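Local coordinates for protein serpin-12 (Manduca sexta, PDB 6CJ7) that probably inhibits serine proteases as a serpin and controls the prophenoloxidase activation system of larval hemolymph, at residues 189-194 against 201-206; 270-275 against 353-358. One frame throughout, in Å; residues are numbered along the deposited sequence.

Interaction 1: residues 189-194 against 201-206; sequences RNFTLN and ASFMQT
Phe-203 turns the edge of its ring to the backbone of Arg-189: Arg-189 O lies in the ring plane, 3.4 Å from Phe-203 CE1. The neighbouring rim atom CD1 of Phe-203 is 3.6 Å from Arg-189 CB. Phe-191 joins from the same strand: with CG anti to the backbone N (chi1 -178°), its ring brings CD2 to 4.1 Å from Phe-203 CZ, which also touches Phe-191 CB, and the two side chains cross at about a right angle. An alanine in place of Phe-203 would probably open a gap beside Arg-189 CB and Phe-191 CB and let the Phe-191 ring shift. Between the two segments one antiparallel hydrogen-bonded pair ties the backbones, with Arg-189 N to Ala-201 O at 3.1 Å and Ala-201 N to Arg-189 O at 3.0 Å; the hairpin pairing continues through Phe-191 with Lys-199 and Phe-203 with Gln-187. The short strand segments 189-192 and 201-206 run at 106° to each other. The other side is looser and partly exposed to solvent: an extended Arg-189 chain meets Gln-205 tip to tip, with a weak 2.7 Å bond from Arg-189 NE to Gln-205 OE1; the 2.3 Å between Arg-189 NH2 and that oxygen is too short to trust in detail. Phe-203 also rests on Pro-273 and Gln-205 on Glu-271, for strand 198-215 lies between strand 187-192 and strand 265-282 in the serpin's sheet C.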
ATOM      1  N   ARG A 189       0.899 -22.809 -16.887  1.00 31.81           N
ATOM      2  CA  ARG A 189       1.268 -22.290 -18.196  1.00 34.75           C
ATOM      3  C   ARG A 189       2.527 -21.457 -18.019  1.00 33.09           C
ATOM      4  O   ARG A 189       2.871 -21.074 -16.904  1.00 29.52           O
ATOM      5  CB  ARG A 189       0.144 -21.430 -18.804  1.00 34.78           C
ATOM      6  CG  ARG A 189      -1.237 -22.049 -18.742  1.00 35.56           C
ATOM      7  CD  ARG A 189      -2.272 -21.131 -19.376  1.00 39.07           C
ATOM      8  NE  ARG A 189      -3.627 -21.666 -19.275  1.00 40.31           N
ATOM      9  CZ  ARG A 189      -4.216 -22.367 -20.238  1.00 40.31           C
ATOM     10  NH1 ARG A 189      -3.562 -22.611 -21.368  1.00 44.96           N
ATOM     11  NH2 ARG A 189      -5.454 -22.825 -20.068  1.00 41.85           N
ATOM     12  N   ASN A 190       3.209 -21.155 -19.118  1.00 32.45           N
ATOM     13  CA  ASN A 190       4.409 -20.342 -18.997  1.00 33.67           C
ATOM     14  C   ASN A 190       4.082 -18.860 -18.840  1.00 32.49           C
ATOM     15  O   ASN A 190       3.188 -18.319 -19.497  1.00 36.99           O
ATOM     16  CB  ASN A 190       5.331 -20.550 -20.189  1.00 38.34           C
ATOM     17  CG  ASN A 190       6.319 -21.678 -19.952  1.00 48.74           C
ATOM     18  OD1 ASN A 190       6.753 -21.912 -18.822  1.00 50.58           O
ATOM     19  ND2 ASN A 190       6.656 -22.393 -21.003  1.00 48.85           N
ATOM     20  N   PHE A 191       4.806 -18.222 -17.931  1.00 29.55           N
ATOM     21  CA  PHE A 191       4.833 -16.779 -17.769  1.00 28.71           C
ATOM     22  C   PHE A 191       6.185 -16.309 -18.299  1.00 34.34           C
ATOM     23  O   PHE A 191       7.213 -16.912 -17.975  1.00 33.63           O
ATOM     24  CB  PHE A 191       4.666 -16.424 -16.291  1.00 33.35           C
ATOM     25  CG  PHE A 191       4.627 -14.950 -16.004  1.00 28.43           C
ATOM     26  CD1 PHE A 191       5.791 -14.205 -15.933  1.00 26.49           C
ATOM     27  CD2 PHE A 191       3.418 -14.318 -15.771  1.00 25.83           C
ATOM     28  CE1 PHE A 191       5.743 -12.842 -15.644  1.00 25.80           C
ATOM     29  CE2 PHE A 191       3.361 -12.969 -15.497  1.00 24.70           C
ATOM     30  CZ  PHE A 191       4.526 -12.221 -15.424  1.00 24.90           C
ATOM     31  N   THR A 192       6.188 -15.269 -19.132  1.00 32.38           N
ATOM     32  CA  THR A 192       7.422 -14.778 -19.742  1.00 31.27           C
ATOM     33  C   THR A 192       7.858 -13.520 -19.009  1.00 30.42           C
ATOM     34  O   THR A 192       7.149 -12.509 -19.030  1.00 29.79           O
ATOM     35  CB  THR A 192       7.255 -14.480 -21.232  1.00 32.73           C
ATOM     36  OG1 THR A 192       6.799 -15.658 -21.910  1.00 36.97           O
ATOM     37  CG2 THR A 192       8.599 -14.040 -21.838  1.00 36.04           C
ATOM     38  N   LEU A 193       9.016 -13.588 -18.367  1.00 30.93           N
ATOM     39  CA  LEU A 193       9.543 -12.435 -17.662  1.00 31.44           C
ATOM     40  C   LEU A 193      10.109 -11.428 -18.654  1.00 31.75           C
ATOM     41  O   LEU A 193      10.413 -11.753 -19.805  1.00 37.83           O
ATOM     42  CB  LEU A 193      10.628 -12.860 -16.673  1.00 34.97           C
ATOM     43  CG  LEU A 193      10.241 -13.579 -15.376  1.00 38.78           C
ATOM     44  CD1 LEU A 193       9.843 -15.019 -15.629  1.00 43.85           C
ATOM     45  CD2 LEU A 193      11.409 -13.515 -14.400  1.00 42.59           C
ATOM     46  N   ASN A 194      10.231 -10.184 -18.198  1.00 30.89           N
ATOM     47  CA  ASN A 194      10.974  -9.193 -18.957  1.00 35.18           C
ATOM     48  C   ASN A 194      12.370  -9.729 -19.241  1.00 37.57           C
ATOM     49  O   ASN A 194      13.052 -10.231 -18.344  1.00 46.40           O
ATOM     50  CB  ASN A 194      11.046  -7.881 -18.173  1.00 37.05           C
ATOM     51  CG  ASN A 194      11.561  -6.727 -19.006  1.00 51.81           C
ATOM     52  OD1 ASN A 194      11.476  -6.746 -20.232  1.00 61.13           O
ATOM     53  ND2 ASN A 194      12.085  -5.706 -18.340  1.00 57.95           N
ATOM     54  N   ALA A 201       3.785 -20.870 -14.062  1.00 28.95           N
ATOM     55  CA  ALA A 201       2.947 -20.241 -13.052  1.00 27.62           C
ATOM     56  C   ALA A 201       1.549 -20.848 -13.110  1.00 30.97           C
ATOM     57  O   ALA A 201       1.155 -21.484 -14.099  1.00 27.79           O
ATOM     58  CB  ALA A 201       2.869 -18.712 -13.234  1.00 30.31           C
ATOM     59  N   SER A 202       0.804 -20.661 -12.023  1.00 29.29           N
ATOM     60  CA  SER A 202      -0.563 -21.168 -11.898  1.00 27.52           C
ATOM     61  C   SER A 202      -1.552 -20.089 -12.322  1.00 29.77           C
ATOM     62  O   SER A 202      -1.778 -19.117 -11.595  1.00 31.88           O
ATOM     63  CB  SER A 202      -0.837 -21.617 -10.465  1.00 30.47           C
ATOM     64  OG  SER A 202      -0.075 -22.766 -10.148  1.00 34.14           O
ATOM     65  N   PHE A 203      -2.167 -20.270 -13.481  1.00 25.19           N
ATOM     66  CA  PHE A 203      -3.105 -19.301 -14.023  1.00 25.10           C
ATOM     67  C   PHE A 203      -4.530 -19.711 -13.672  1.00 24.59           C
ATOM     68  O   PHE A 203      -5.013 -20.763 -14.108  1.00 25.36           O
ATOM     69  CB  PHE A 203      -2.936 -19.171 -15.533  1.00 26.78           C
ATOM     70  CG  PHE A 203      -1.668 -18.478 -15.934  1.00 25.38           C
ATOM     71  CD1 PHE A 203      -0.488 -19.191 -16.097  1.00 27.59           C
ATOM     72  CD2 PHE A 203      -1.654 -17.112 -16.144  1.00 28.06           C
ATOM     73  CE1 PHE A 203       0.680 -18.558 -16.476  1.00 29.34           C
ATOM     74  CE2 PHE A 203      -0.499 -16.475 -16.524  1.00 28.60           C
ATOM     75  CZ  PHE A 203       0.678 -17.202 -16.691  1.00 31.41           C
ATOM     76  N   MET A 204      -5.192 -18.883 -12.877  1.00 22.62           N
ATOM     77  CA  MET A 204      -6.625 -19.009 -12.678  1.00 22.10           C
ATOM     78  C   MET A 204      -7.341 -18.578 -13.949  1.00 25.43           C
ATOM     79  O   MET A 204      -6.895 -17.670 -14.653  1.00 26.99           O
ATOM     80  CB  MET A 204      -7.050 -18.125 -11.509  1.00 21.52           C
ATOM     81  CG  MET A 204      -6.217 -18.382 -10.298  1.00 21.77           C
ATOM     82  SD  MET A 204      -6.839 -17.446  -8.879  1.00 24.89           S
ATOM     83  CE  MET A 204      -6.467 -15.768  -9.448  1.00 24.83           C
ATOM     84  N   GLN A 205      -8.461 -19.231 -14.254  1.00 25.59           N
ATOM     85  CA  GLN A 205      -9.135 -18.976 -15.519  1.00 28.81           C
ATOM     86  C   GLN A 205     -10.639 -18.878 -15.310  1.00 28.12           C
ATOM     87  O   GLN A 205     -11.219 -19.650 -14.543  1.00 28.92           O
ATOM     88  CB  GLN A 205      -8.848 -20.079 -16.549  1.00 32.17           C
ATOM     89  CG  GLN A 205      -7.395 -20.274 -16.879  1.00 43.51           C
ATOM     90  CD  GLN A 205      -7.196 -21.454 -17.799  1.00 56.06           C
ATOM     91  OE1 GLN A 205      -6.070 -21.885 -18.046  1.00 68.51           O
ATOM     92  NE2 GLN A 205      -8.295 -21.988 -18.308  1.00 57.51           N
ATOM     93  N   THR A 206     -11.260 -17.928 -16.005  1.00 27.12           N
ATOM     94  CA  THR A 206     -12.715 -17.828 -16.058  1.00 27.94           C
ATOM     95  C   THR A 206     -13.094 -17.016 -17.285  1.00 28.39           C
ATOM     96  O   THR A 206     -12.257 -16.341 -17.893  1.00 31.23           O
ATOM     97  CB  THR A 206     -13.312 -17.187 -14.795  1.00 33.27           C
ATOM     98  OG1 THR A 206     -14.727 -17.420 -14.773  1.00 34.13           O
ATOM     99  CG2 THR A 206     -13.067 -15.682 -14.781  1.00 31.30           C
TER

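Interaction 2: residues 270-275 against 353-358; sequences LELPKF and FRANKP
A water molecule is gripped by both Glu-271 and Arg-354, whose side chains lie alongside each other and point the same way. Arg-354 NH1 donates to the water at 2.7 Å, in the plane of the guanidinium and at its edge, and the water in turn donates to Glu-271 OE1 at 3.0 Å. Without this bridge the charges would meet only at a distance, since Glu-271 OE1 stays 4.8 Å from Arg-354 NH1 and the two flat groups are turned 85° apart. Such opposite charges would probably help to keep each other ionised. Glu-271 OE1 also has a long, weak ion pair with Arg-189 NE. In the backbone, Glu-271 makes two bonds that flank Arg-354, its parallel partner: its N donates to Phe-353 O at 2.9 Å, and its O accepts from Ala-355 N at 3.0 Å. This pairing adds strand 351-354 to sheet C of the serpin fold at the edge of strand 265-282. The next N-H of the pattern is missing, because Pro-273 occupies that position; its CG instead sits 3.1 Å from Ala-355 O, a buried oxygen for which the model offers no partner. An inverse gamma turn centred on Ala-355 then bends the chain away from the strand. On the face that carries Leu-270 and Phe-353, the two run side by side. The turn about the CB-CG bond of Leu-270 (chi2 70°) sets its methyl CD1 3.6 Å from Phe-353 CD1, approaching the ring obliquely. Strand 220-226 covers this pair, with Leu-225 against Leu-270 and Val-223 against Phe-353.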
ATOM      1  N   LEU A 270     -10.438 -14.594 -19.218  1.00 26.79           N
ATOM      2  CA  LEU A 270      -9.378 -14.125 -18.333  1.00 25.57           C
ATOM      3  C   LEU A 270      -8.474 -15.277 -17.902  1.00 28.49           C
ATOM      4  O   LEU A 270      -8.960 -16.337 -17.497  1.00 28.37           O
ATOM      5  CB  LEU A 270     -10.008 -13.453 -17.109  1.00 25.74           C
ATOM      6  CG  LEU A 270      -9.081 -13.052 -15.957  1.00 25.04           C
ATOM      7  CD1 LEU A 270      -8.194 -11.895 -16.372  1.00 26.49           C
ATOM      8  CD2 LEU A 270      -9.917 -12.670 -14.735  1.00 27.12           C
ATOM      9  N   GLU A 271      -7.156 -15.071 -17.992  1.00 29.37           N
ATOM     10  CA  GLU A 271      -6.162 -15.950 -17.390  1.00 25.73           C
ATOM     11  C   GLU A 271      -5.290 -15.082 -16.502  1.00 26.20           C
ATOM     12  O   GLU A 271      -4.579 -14.204 -17.004  1.00 28.57           O
ATOM     13  CB  GLU A 271      -5.318 -16.664 -18.442  1.00 31.06           C
ATOM     14  CG  GLU A 271      -6.180 -17.544 -19.346  1.00 38.95           C
ATOM     15  CD  GLU A 271      -5.390 -18.309 -20.396  1.00 48.76           C
ATOM     16  OE1 GLU A 271      -4.148 -18.347 -20.335  1.00 45.57           O
ATOM     17  OE2 GLU A 271      -6.027 -18.877 -21.304  1.00 48.44           O
ATOM     18  N   LEU A 272      -5.353 -15.326 -15.192  1.00 24.29           N
ATOM     19  CA  LEU A 272      -4.696 -14.472 -14.195  1.00 22.95           C
ATOM     20  C   LEU A 272      -3.813 -15.316 -13.278  1.00 22.95           C
ATOM     21  O   LEU A 272      -4.329 -16.180 -12.574  1.00 24.89           O
ATOM     22  CB  LEU A 272      -5.748 -13.696 -13.382  1.00 21.96           C
ATOM     23  CG  LEU A 272      -5.191 -12.699 -12.371  1.00 23.47           C
ATOM     24  CD1 LEU A 272      -4.576 -11.509 -13.087  1.00 25.83           C
ATOM     25  CD2 LEU A 272      -6.284 -12.237 -11.400  1.00 24.81           C
ATOM     26  N   PRO A 273      -2.488 -15.094 -13.226  1.00 26.17           N
ATOM     27  CA  PRO A 273      -1.653 -15.884 -12.315  1.00 23.26           C
ATOM     28  C   PRO A 273      -2.022 -15.624 -10.863  1.00 22.86           C
ATOM     29  O   PRO A 273      -2.225 -14.483 -10.437  1.00 25.66           O
ATOM     30  CB  PRO A 273      -0.232 -15.397 -12.630  1.00 30.72           C
ATOM     31  CG  PRO A 273      -0.323 -14.432 -13.719  1.00 36.20           C
ATOM     32  CD  PRO A 273      -1.736 -14.028 -13.937  1.00 28.84           C
ATOM     33  N   LYS A 274      -2.111 -16.716 -10.102  1.00 26.19           N
ATOM     34  CA  LYS A 274      -2.108 -16.615  -8.650  1.00 24.00           C
ATOM     35  C   LYS A 274      -0.798 -16.009  -8.182  1.00 23.40           C
ATOM     36  O   LYS A 274       0.272 -16.355  -8.697  1.00 28.35           O
ATOM     37  CB  LYS A 274      -2.241 -18.002  -7.993  1.00 36.51           C
ATOM     38  CG  LYS A 274      -3.578 -18.653  -8.096  1.00 45.03           C
ATOM     39  CD  LYS A 274      -3.882 -19.429  -6.822  1.00 48.89           C
ATOM     40  CE  LYS A 274      -3.310 -20.828  -6.846  1.00 49.78           C
ATOM     41  NZ  LYS A 274      -3.811 -21.617  -5.684  1.00 50.52           N
ATOM     42  N   PHE A 275      -0.868 -15.132  -7.179  1.00 22.67           N
ATOM     43  CA  PHE A 275       0.363 -14.626  -6.588  1.00 24.47           C
ATOM     44  C   PHE A 275       0.121 -14.221  -5.143  1.00 22.34           C
ATOM     45  O   PHE A 275      -1.010 -13.969  -4.720  1.00 22.23           O
ATOM     46  CB  PHE A 275       0.945 -13.455  -7.397  1.00 26.03           C
ATOM     47  CG  PHE A 275       0.081 -12.230  -7.427  1.00 24.04           C
ATOM     48  CD1 PHE A 275       0.133 -11.284  -6.406  1.00 24.50           C
ATOM     49  CD2 PHE A 275      -0.767 -11.999  -8.496  1.00 25.10           C
ATOM     50  CE1 PHE A 275      -0.669 -10.150  -6.444  1.00 27.06           C
ATOM     51  CE2 PHE A 275      -1.554 -10.869  -8.549  1.00 22.43           C
ATOM     52  CZ  PHE A 275      -1.520  -9.939  -7.522  1.00 24.93           C
ATOM     53  N   PHE A 353      -7.884 -11.533 -21.995  1.00 30.54           N
ATOM     54  CA  PHE A 353      -7.004 -10.902 -21.015  1.00 26.70           C
ATOM     55  C   PHE A 353      -6.135 -11.997 -20.410  1.00 29.31           C
ATOM     56  O   PHE A 353      -6.539 -12.683 -19.467  1.00 27.08           O
ATOM     57  CB  PHE A 353      -7.794 -10.156 -19.941  1.00 29.04           C
ATOM     58  CG  PHE A 353      -6.964  -9.184 -19.141  1.00 28.36           C
ATOM     59  CD1 PHE A 353      -6.105  -9.635 -18.149  1.00 26.06           C
ATOM     60  CD2 PHE A 353      -7.064  -7.812 -19.359  1.00 27.25           C
ATOM     61  CE1 PHE A 353      -5.334  -8.747 -17.397  1.00 28.41           C
ATOM     62  CE2 PHE A 353      -6.287  -6.912 -18.606  1.00 27.40           C
ATOM     63  CZ  PHE A 353      -5.427  -7.385 -17.626  1.00 29.86           C
ATOM     64  N   ARG A 354      -4.932 -12.156 -20.948  1.00 31.53           N
ATOM     65  CA  ARG A 354      -4.026 -13.202 -20.507  1.00 25.92           C
ATOM     66  C   ARG A 354      -2.795 -12.523 -19.923  1.00 31.43           C
ATOM     67  O   ARG A 354      -1.976 -11.967 -20.663  1.00 31.72           O
ATOM     68  CB  ARG A 354      -3.680 -14.135 -21.662  1.00 33.75           C
ATOM     69  CG  ARG A 354      -2.406 -14.935 -21.484  1.00 45.35           C
ATOM     70  CD  ARG A 354      -2.333 -16.003 -22.519  1.00 54.09           C
ATOM     71  NE  ARG A 354      -2.286 -15.457 -23.874  1.00 61.45           N
ATOM     72  CZ  ARG A 354      -2.486 -16.171 -24.973  1.00 62.17           C
ATOM     73  NH1 ARG A 354      -2.744 -17.469 -24.872  1.00 59.71           N
ATOM     74  NH2 ARG A 354      -2.437 -15.591 -26.170  1.00 62.55           N
ATOM     75  N   ALA A 355      -2.681 -12.565 -18.602  1.00 27.10           N
ATOM     76  CA  ALA A 355      -1.598 -11.879 -17.898  1.00 24.81           C
ATOM     77  C   ALA A 355      -0.404 -12.814 -17.705  1.00 23.16           C
ATOM     78  O   ALA A 355      -0.038 -13.173 -16.585  1.00 25.52           O
ATOM     79  CB  ALA A 355      -2.105 -11.338 -16.565  1.00 26.24           C
ATOM     80  N   ASN A 356       0.190 -13.214 -18.833  1.00 27.48           N
ATOM     81  CA  ASN A 356       1.324 -14.132 -18.869  1.00 25.73           C
ATOM     82  C   ASN A 356       2.637 -13.400 -19.127  1.00 25.31           C
ATOM     83  O   ASN A 356       3.592 -13.982 -19.661  1.00 27.69           O
ATOM     84  CB  ASN A 356       1.096 -15.228 -19.911  1.00 28.35           C
ATOM     85  CG  ASN A 356       0.992 -14.688 -21.331  1.00 30.78           C
ATOM     86  OD1 ASN A 356       1.036 -13.481 -21.564  1.00 31.85           O
ATOM     87  ND2 ASN A 356       0.855 -15.593 -22.290  1.00 35.44           N
ATOM     88  N   LYS A 357       2.661 -12.124 -18.777  1.00 25.94           N
ATOM     89  CA  LYS A 357       3.812 -11.246 -18.900  1.00 27.20           C
ATOM     90  C   LYS A 357       3.630 -10.178 -17.836  1.00 23.20           C
ATOM     91  O   LYS A 357       2.553 -10.079 -17.233  1.00 23.04           O
ATOM     92  CB  LYS A 357       3.902 -10.635 -20.302  1.00 28.19           C
ATOM     93  CG  LYS A 357       2.737  -9.752 -20.678  1.00 33.47           C
ATOM     94  CD  LYS A 357       2.907  -9.226 -22.094  1.00 43.20           C
ATOM     95  CE  LYS A 357       1.704  -8.412 -22.529  1.00 50.43           C
ATOM     96  NZ  LYS A 357       1.993  -7.621 -23.759  1.00 56.44           N
ATOM     97  N   PRO A 358       4.666  -9.383 -17.554  1.00 23.73           N
ATOM     98  CA  PRO A 358       4.558  -8.414 -16.453  1.00 22.79           C
ATOM     99  C   PRO A 358       3.355  -7.474 -16.570  1.00 23.67           C
ATOM    100  O   PRO A 358       2.997  -7.010 -17.657  1.00 24.46           O
ATOM    101  CB  PRO A 358       5.886  -7.646 -16.544  1.00 21.45           C
ATOM    102  CG  PRO A 358       6.819  -8.648 -17.019  1.00 24.43           C
ATOM    103  CD  PRO A 358       6.055  -9.492 -18.040  1.00 23.67           C
TER
HETATM  104  O   HOH W   1      -3.123 -19.383 -22.988  1.00 41.24           O

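Interaction 1 and interaction 2 have centres only about 5 Å apart and lie on the same side of the chain's centre. They come in series along the sequence, the first hairpin closing well before residues 270-275 begin. Strands 198-215 and 265-282 are neighbours, joined by probable hydrogen bonds from Lys-274 N to Ser-202 O and from Leu-270 N to Thr-206 O, so the two contacts form successive steps across sheet C. Across the junction Phe-203 also packs on Ala-355, and Phe-191 on Lys-357. In serpins the reactive-centre loop leads into the strand that residues 353-354 end, so this sheet probably anchors the loop's C-terminal side.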